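Local coordinates for protein glycoside Hydrolase (PDB 5T99) that probably hydrolyses beta-galactosidic linkages in agarose-derived sugars as a family 2 glycoside hydrolase, its active site holding the inhibitor D-galacto-isofagomine, at residues A[519-523]-A[524-528]; A[180-184]-A[185-189]; A[35-38]-A[39-43]. All coordinates share one frame; numbering follows the deposited sequence.

Interaction 1 (A[519-523]-A[524-528])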
# COMPACT_ATOMS: atom_id res chain seq x y z
N GLN A 519 -1.65 24.96 -8.39
CA GLN A 519 -0.58 24.06 -8.03
C GLN A 519 0.09 24.67 -6.78
O GLN A 519 -0.20 25.82 -6.42
CB GLN A 519 0.42 23.95 -9.18
CG GLN A 519 -0.16 23.45 -10.51
CD GLN A 519 -0.60 21.99 -10.48
OE1 GLN A 519 -0.16 21.20 -9.64
NE2 GLN A 519 -1.47 21.62 -11.42
N VAL A 520 0.99 23.91 -6.15
CA VAL A 520 1.66 24.33 -4.93
C VAL A 520 3.18 24.28 -5.12
O VAL A 520 3.72 23.38 -5.78
CB VAL A 520 1.28 23.41 -3.74
CG1 VAL A 520 1.84 23.96 -2.43
CG2 VAL A 520 -0.24 23.24 -3.67
N THR A 521 3.87 25.25 -4.52
CA THR A 521 5.33 25.37 -4.62
C THR A 521 6.07 24.10 -4.14
O THR A 521 5.81 23.59 -3.03
CB THR A 521 5.86 26.64 -3.87
OG1 THR A 521 7.23 26.87 -4.20
CG2 THR A 521 5.71 26.52 -2.36
N SER A 522 6.99 23.63 -4.99
CA SER A 522 7.88 22.49 -4.68
C SER A 522 9.12 22.89 -3.85
O SER A 522 10.06 22.09 -3.69
CB SER A 522 8.29 21.77 -5.97
OG SER A 522 8.82 20.48 -5.73
N TYR A 523 9.13 24.12 -3.32
CA TYR A 523 10.05 24.48 -2.23
C TYR A 523 9.63 23.84 -0.88
O TYR A 523 10.39 23.93 0.09
CB TYR A 523 10.19 26.02 -2.11
CG TYR A 523 11.10 26.65 -3.15
CD1 TYR A 523 12.49 26.59 -3.01
CD2 TYR A 523 10.58 27.33 -4.26
CE1 TYR A 523 13.33 27.17 -3.95
CE2 TYR A 523 11.42 27.91 -5.21
CZ TYR A 523 12.80 27.83 -5.05
OH TYR A 523 13.65 28.39 -5.97
N ASP A 524 8.45 23.22 -0.81
CA ASP A 524 7.99 22.45 0.36
C ASP A 524 7.93 23.31 1.63
O ASP A 524 8.67 23.09 2.60
CB ASP A 524 8.82 21.17 0.58
CG ASP A 524 8.60 20.14 -0.52
OD1 ASP A 524 7.44 19.94 -0.93
OD2 ASP A 524 9.58 19.52 -0.98
N LEU A 525 7.05 24.31 1.54
CA LEU A 525 6.70 25.22 2.63
C LEU A 525 5.21 25.18 3.03
O LEU A 525 4.87 25.45 4.19
CB LEU A 525 7.04 26.67 2.22
CG LEU A 525 8.49 27.19 2.13
CD1 LEU A 525 9.47 26.38 2.96
CD2 LEU A 525 8.96 27.31 0.69
N ILE A 526 4.32 24.86 2.09
CA ILE A 526 2.89 25.12 2.24
C ILE A 526 2.16 23.84 2.64
O ILE A 526 2.57 22.74 2.28
CB ILE A 526 2.30 25.65 0.90
CG1 ILE A 526 3.04 26.91 0.42
CG2 ILE A 526 0.79 25.89 0.99
CD1 ILE A 526 3.10 28.06 1.41
N GLY A 527 1.07 24.00 3.40
CA GLY A 527 0.11 22.92 3.68
C GLY A 527 -1.13 23.44 4.40
O GLY A 527 -1.23 24.62 4.66
N PRO A 528 -2.09 22.54 4.73
CA PRO A 528 -3.22 22.90 5.60
C PRO A 528 -2.79 23.43 6.98
O PRO A 528 -1.60 23.41 7.31
CB PRO A 528 -4.00 21.58 5.74
CG PRO A 528 -3.07 20.50 5.28
CD PRO A 528 -2.17 21.14 4.27
O HOH W 1 8.45 18.98 -3.36
O HOH W 2 11.62 21.00 -1.72
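V520 and I526 meet at a slant across the mouth of a tight bend, CG1 of V520 lying 3.8 Å from CB of I526. T521 reaches the same isoleucine from another direction: its methyl CG2 comes to 3.9 Å from CG1 of I526, the two side chains crossing at about a right angle. Both approaches follow from torsions. OG1 of T521 lies opposite the backbone N (chi1 -169°), which leaves CG2 between N and the carbonyl carbon and facing I526, while CG1 of V520 is likewise set opposite its own N.

The bend is a type I beta turn from T521 to D524, closed by a weak hydrogen bond from D524 N to T521 O (3.5 Å). Within it OG1 of T521 lies in plane at the edge of the Y523 ring and accepts a second weak bond, from Y523 N. Beyond the turn, CD2 of L525 packs against CB of Y523, whose ring leads away to an edge-to-face meeting with Y630 and whose OH is bonded to P628 O.

The polar side is bridged by water. One water donates to both S522 OG and D524 OD2, another to S522 O and again to D524 OD2 (2.6 Å). S522 OG is also hydrogen-bonded to D598 OD2, and D524 OD1 forms a salt bridge with R599. With two waters on one carboxylate oxygen and an arginine on the other, the buried D524 is probably held as the anion, and the turn is joined to helix 598-607 by the D524–R599 salt bridge and the S522–D598 hydrogen bond, while small apolar contacts close its other side.

Interaction 2 (A[180-184]-A[185-189]). With EDO (1,2-ethanediol), chain J.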
# COMPACT_ATOMS: atom_id res chain seq x y z
N VAL A 180 -13.50 -33.04 5.63
CA VAL A 180 -12.58 -32.72 6.71
C VAL A 180 -11.51 -31.78 6.17
O VAL A 180 -10.72 -32.15 5.30
CB VAL A 180 -11.92 -33.98 7.31
CG1 VAL A 180 -11.12 -33.63 8.56
CG2 VAL A 180 -12.99 -35.03 7.64
N TYR A 181 -11.48 -30.55 6.68
CA TYR A 181 -10.62 -29.51 6.11
C TYR A 181 -10.37 -28.34 7.06
O TYR A 181 -11.09 -28.14 8.05
CB TYR A 181 -11.26 -28.94 4.83
CG TYR A 181 -12.54 -28.16 5.11
CD1 TYR A 181 -12.55 -26.76 5.12
CD2 TYR A 181 -13.72 -28.82 5.41
CE1 TYR A 181 -13.71 -26.06 5.40
CE2 TYR A 181 -14.89 -28.13 5.70
CZ TYR A 181 -14.89 -26.75 5.69
OH TYR A 181 -16.05 -26.08 5.98
N ILE A 182 -9.37 -27.56 6.69
CA ILE A 182 -9.01 -26.31 7.37
C ILE A 182 -9.87 -25.16 6.80
O ILE A 182 -9.73 -24.84 5.63
CB ILE A 182 -7.50 -26.03 7.20
CG1 ILE A 182 -6.68 -27.12 7.90
CG2 ILE A 182 -7.12 -24.66 7.74
CD1 ILE A 182 -5.26 -27.24 7.39
N PRO A 183 -10.75 -24.54 7.63
CA PRO A 183 -11.59 -23.41 7.18
C PRO A 183 -10.79 -22.13 7.05
O PRO A 183 -9.57 -22.17 7.27
CB PRO A 183 -12.63 -23.29 8.29
CG PRO A 183 -11.91 -23.75 9.51
CD PRO A 183 -10.94 -24.81 9.07
N GLU A 184 -11.44 -21.02 6.69
CA GLU A 184 -10.66 -19.83 6.31
C GLU A 184 -9.89 -19.28 7.50
O GLU A 184 -10.36 -19.35 8.63
CB GLU A 184 -11.48 -18.74 5.61
CG GLU A 184 -12.62 -18.13 6.40
CD GLU A 184 -13.06 -16.75 5.88
OE1 GLU A 184 -12.51 -16.23 4.86
OE2 GLU A 184 -13.96 -16.18 6.52
N HIS A 185 -8.70 -18.76 7.22
CA HIS A 185 -7.79 -18.27 8.25
C HIS A 185 -7.51 -19.31 9.34
O HIS A 185 -7.34 -18.96 10.50
CB HIS A 185 -8.34 -16.98 8.85
CG HIS A 185 -8.83 -16.02 7.81
ND1 HIS A 185 -9.98 -15.27 7.97
CD2 HIS A 185 -8.33 -15.70 6.59
CE1 HIS A 185 -10.16 -14.52 6.90
NE2 HIS A 185 -9.18 -14.77 6.04
N GLY A 186 -7.44 -20.57 8.94
CA GLY A 186 -7.43 -21.69 9.88
C GLY A 186 -6.09 -22.15 10.44
O GLY A 186 -6.06 -23.13 11.18
N VAL A 187 -5.00 -21.46 10.08
CA VAL A 187 -3.68 -21.70 10.67
C VAL A 187 -3.09 -20.39 11.20
O VAL A 187 -3.12 -19.37 10.51
CB VAL A 187 -2.70 -22.34 9.67
CG1 VAL A 187 -1.31 -22.51 10.30
CG2 VAL A 187 -3.23 -23.67 9.18
N TYR A 188 -2.55 -20.44 12.41
CA TYR A 188 -2.01 -19.29 13.09
C TYR A 188 -0.59 -19.65 13.55
O TYR A 188 -0.42 -20.48 14.43
CB TYR A 188 -2.95 -18.94 14.26
CG TYR A 188 -2.51 -17.86 15.22
CD1 TYR A 188 -1.69 -16.79 14.82
CD2 TYR A 188 -2.97 -17.87 16.54
CE1 TYR A 188 -1.33 -15.79 15.72
CE2 TYR A 188 -2.61 -16.88 17.45
CZ TYR A 188 -1.80 -15.84 17.04
OH TYR A 188 -1.45 -14.88 17.98
N VAL A 189 0.42 -19.02 12.92
CA VAL A 189 1.83 -19.33 13.11
C VAL A 189 2.51 -18.23 13.91
O VAL A 189 2.49 -17.06 13.49
CB VAL A 189 2.55 -19.43 11.74
CG1 VAL A 189 4.03 -19.78 11.91
CG2 VAL A 189 1.84 -20.43 10.83
C1 EDO J . 4.30 -14.21 12.82
O1 EDO J . 2.92 -14.51 13.16
C2 EDO J . 4.92 -15.27 11.90
O2 EDO J . 5.30 -14.73 10.61
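E184 and H185, the two central residues of a type II beta turn from P183 to G186, lie side by side with their side chains pointing the same way. The glutamate can be followed outward along the imidazole. Its CB sits 3.2 Å from H185 N, at the peptide that joins the two residues. CG, placed between the backbone N and the carbonyl carbon (chi1 61°), stands 4.2 Å above one face of the H185 ring, offset toward the rim. From there the chain runs extended, and CD comes 3.8 Å from CE1 of H185. At the tip, OE1 is 3.6 Å from the same CE1, and OE2 stands farther off. Carboxylate and ring are stacked with their planes 21° apart, so the acid group lies along the imidazole instead of meeting it end-on.

I182 supplies an apolar contact on the inner side of the turn. Its CG2 rests 3.7 Å from CA of G186 and 4.3 Å from CG2 of V187, and a CA-H...O contact runs from G186 CA to P183 O, so that the glycine CA lies against both the isoleucine methyl and the carbonyl oxygen.

The turn interrupts strand 180-194, an outer strand of a three-stranded antiparallel sheet, and the chain resumes pairing with strand 198-209 through backbone bonds of G186 with T206 and Y188 with E204. I182 and V187 both pack on Y284 of strand 279-288 and reach strand 268-276 as well, so these two residues, which flank the turn, face the second sheet of this family 2 beta-sandwich domain.

Interaction 3 (A[35-38]-A[39-43])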
# COMPACT_ATOMS: atom_id res chain seq x y z
N ARG A 35 -19.62 -11.11 -15.97
CA ARG A 35 -20.42 -10.07 -16.62
C ARG A 35 -20.60 -8.90 -15.64
O ARG A 35 -20.86 -9.14 -14.45
CB ARG A 35 -21.79 -10.61 -17.00
CG ARG A 35 -21.75 -11.82 -17.92
CD ARG A 35 -21.29 -11.42 -19.30
NE ARG A 35 -21.59 -12.49 -20.25
CZ ARG A 35 -21.93 -12.33 -21.54
NH1 ARG A 35 -22.05 -11.12 -22.10
NH2 ARG A 35 -22.15 -13.42 -22.28
N PHE A 36 -20.45 -7.67 -16.14
CA PHE A 36 -20.61 -6.44 -15.35
C PHE A 36 -21.63 -5.48 -15.98
O PHE A 36 -21.70 -5.35 -17.20
CB PHE A 36 -19.26 -5.73 -15.17
CG PHE A 36 -19.36 -4.36 -14.52
CD1 PHE A 36 -19.72 -4.23 -13.17
CD2 PHE A 36 -19.07 -3.20 -15.24
CE1 PHE A 36 -19.81 -2.98 -12.57
CE2 PHE A 36 -19.16 -1.95 -14.65
CZ PHE A 36 -19.52 -1.84 -13.31
N PHE A 37 -22.40 -4.83 -15.11
CA PHE A 37 -23.31 -3.77 -15.50
C PHE A 37 -23.32 -2.67 -14.44
O PHE A 37 -23.67 -2.94 -13.28
CB PHE A 37 -24.73 -4.34 -15.70
CG PHE A 37 -25.73 -3.31 -16.14
CD1 PHE A 37 -26.58 -2.71 -15.21
CD2 PHE A 37 -25.82 -2.93 -17.48
CE1 PHE A 37 -27.51 -1.75 -15.61
CE2 PHE A 37 -26.75 -1.97 -17.89
CZ PHE A 37 -27.59 -1.38 -16.95
N LYS A 38 -22.93 -1.46 -14.83
CA LYS A 38 -23.02 -0.27 -13.98
C LYS A 38 -24.43 0.31 -14.03
O LYS A 38 -24.85 0.78 -15.07
CB LYS A 38 -22.01 0.78 -14.44
CG LYS A 38 -21.96 2.03 -13.57
CD LYS A 38 -20.91 3.00 -14.07
CE LYS A 38 -20.89 4.26 -13.20
NZ LYS A 38 -20.13 5.36 -13.84
N GLY A 39 -25.15 0.27 -12.91
CA GLY A 39 -26.51 0.84 -12.80
C GLY A 39 -27.51 -0.15 -12.20
O GLY A 39 -27.25 -1.36 -12.16
N GLU A 40 -28.64 0.36 -11.72
CA GLU A 40 -29.67 -0.50 -11.14
C GLU A 40 -30.47 -1.17 -12.26
O GLU A 40 -30.71 -0.57 -13.30
CB GLU A 40 -30.61 0.27 -10.20
CG GLU A 40 -31.65 -0.59 -9.49
CD GLU A 40 -31.04 -1.67 -8.58
OE1 GLU A 40 -30.59 -2.71 -9.10
OE2 GLU A 40 -31.05 -1.48 -7.35
N ILE A 41 -30.83 -2.42 -12.02
CA ILE A 41 -31.67 -3.21 -12.93
C ILE A 41 -32.39 -4.28 -12.10
O ILE A 41 -31.78 -4.90 -11.21
CB ILE A 41 -30.88 -3.80 -14.12
CG1 ILE A 41 -31.77 -4.70 -14.99
CG2 ILE A 41 -29.64 -4.57 -13.65
CD1 ILE A 41 -31.30 -4.86 -16.43
N LYS A 42 -33.68 -4.48 -12.37
CA LYS A 42 -34.52 -5.38 -11.58
C LYS A 42 -34.21 -6.84 -11.87
O LYS A 42 -33.90 -7.20 -13.00
CB LYS A 42 -36.01 -5.10 -11.85
N GLY A 43 -34.27 -7.68 -10.82
CA GLY A 43 -34.15 -9.14 -10.94
C GLY A 43 -32.87 -9.72 -11.52
O GLY A 43 -32.87 -10.87 -11.97
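F37 turns its CG opposite the backbone N (chi1 -179°), sending the ring toward the loop that follows, its edge against the backbone, where I41 meets it with the methyl CG2 that its own first torsion leaves between backbone N and carbonyl carbon. The site is the end of strand 34-38 in the sugar-binding domain of the family 2 fold, where the strand leaves a six-stranded antiparallel sheet for the loop leading to strand 55-57. CG2 of I41 approaches CD1 of F37 to 3.9 Å, the two side chains crossing at about a right angle. The ring also meets that of W54, their planes about 25° apart.

G39 turns the chain with a positive phi of 129°, a backbone conformation that favours glycine. The backbone linking F37 to I41 passes the rim of the ring: the carbonyl oxygens of G39 and E40 both lie at its edge, near its plane, where the ring hydrogens carry a slight positive charge. E40 O is the farther of the two, 4.1 Å from CE1 of F37, and G39 O is the near one, 3.4 Å from CD1 of F37.

Each of the three contacts is a local fold-back within one continuous run of chain. Interaction 3 is a surface contact, whereas interactions 1 and 2 are partly buried. Interactions 2 and 3 belong to different beta domains, one interrupting an edge strand and the other ending a strand at a loop, with centres about 35 Å apart. Interaction 1 lies in a loop between strand 490-495 and helix 534-543 of the barrel, opposite interaction 2 across the chain's centre; the side chain of I526 lies about 12 Å from the bound D-galacto-isofagomine. Chemistry follows place: waters and a buried carboxylate in a salt bridge in 519-528, a carboxylate-imidazole stack beside apolar packing in 180-189, an aromatic edge against carbonyls in 35-43.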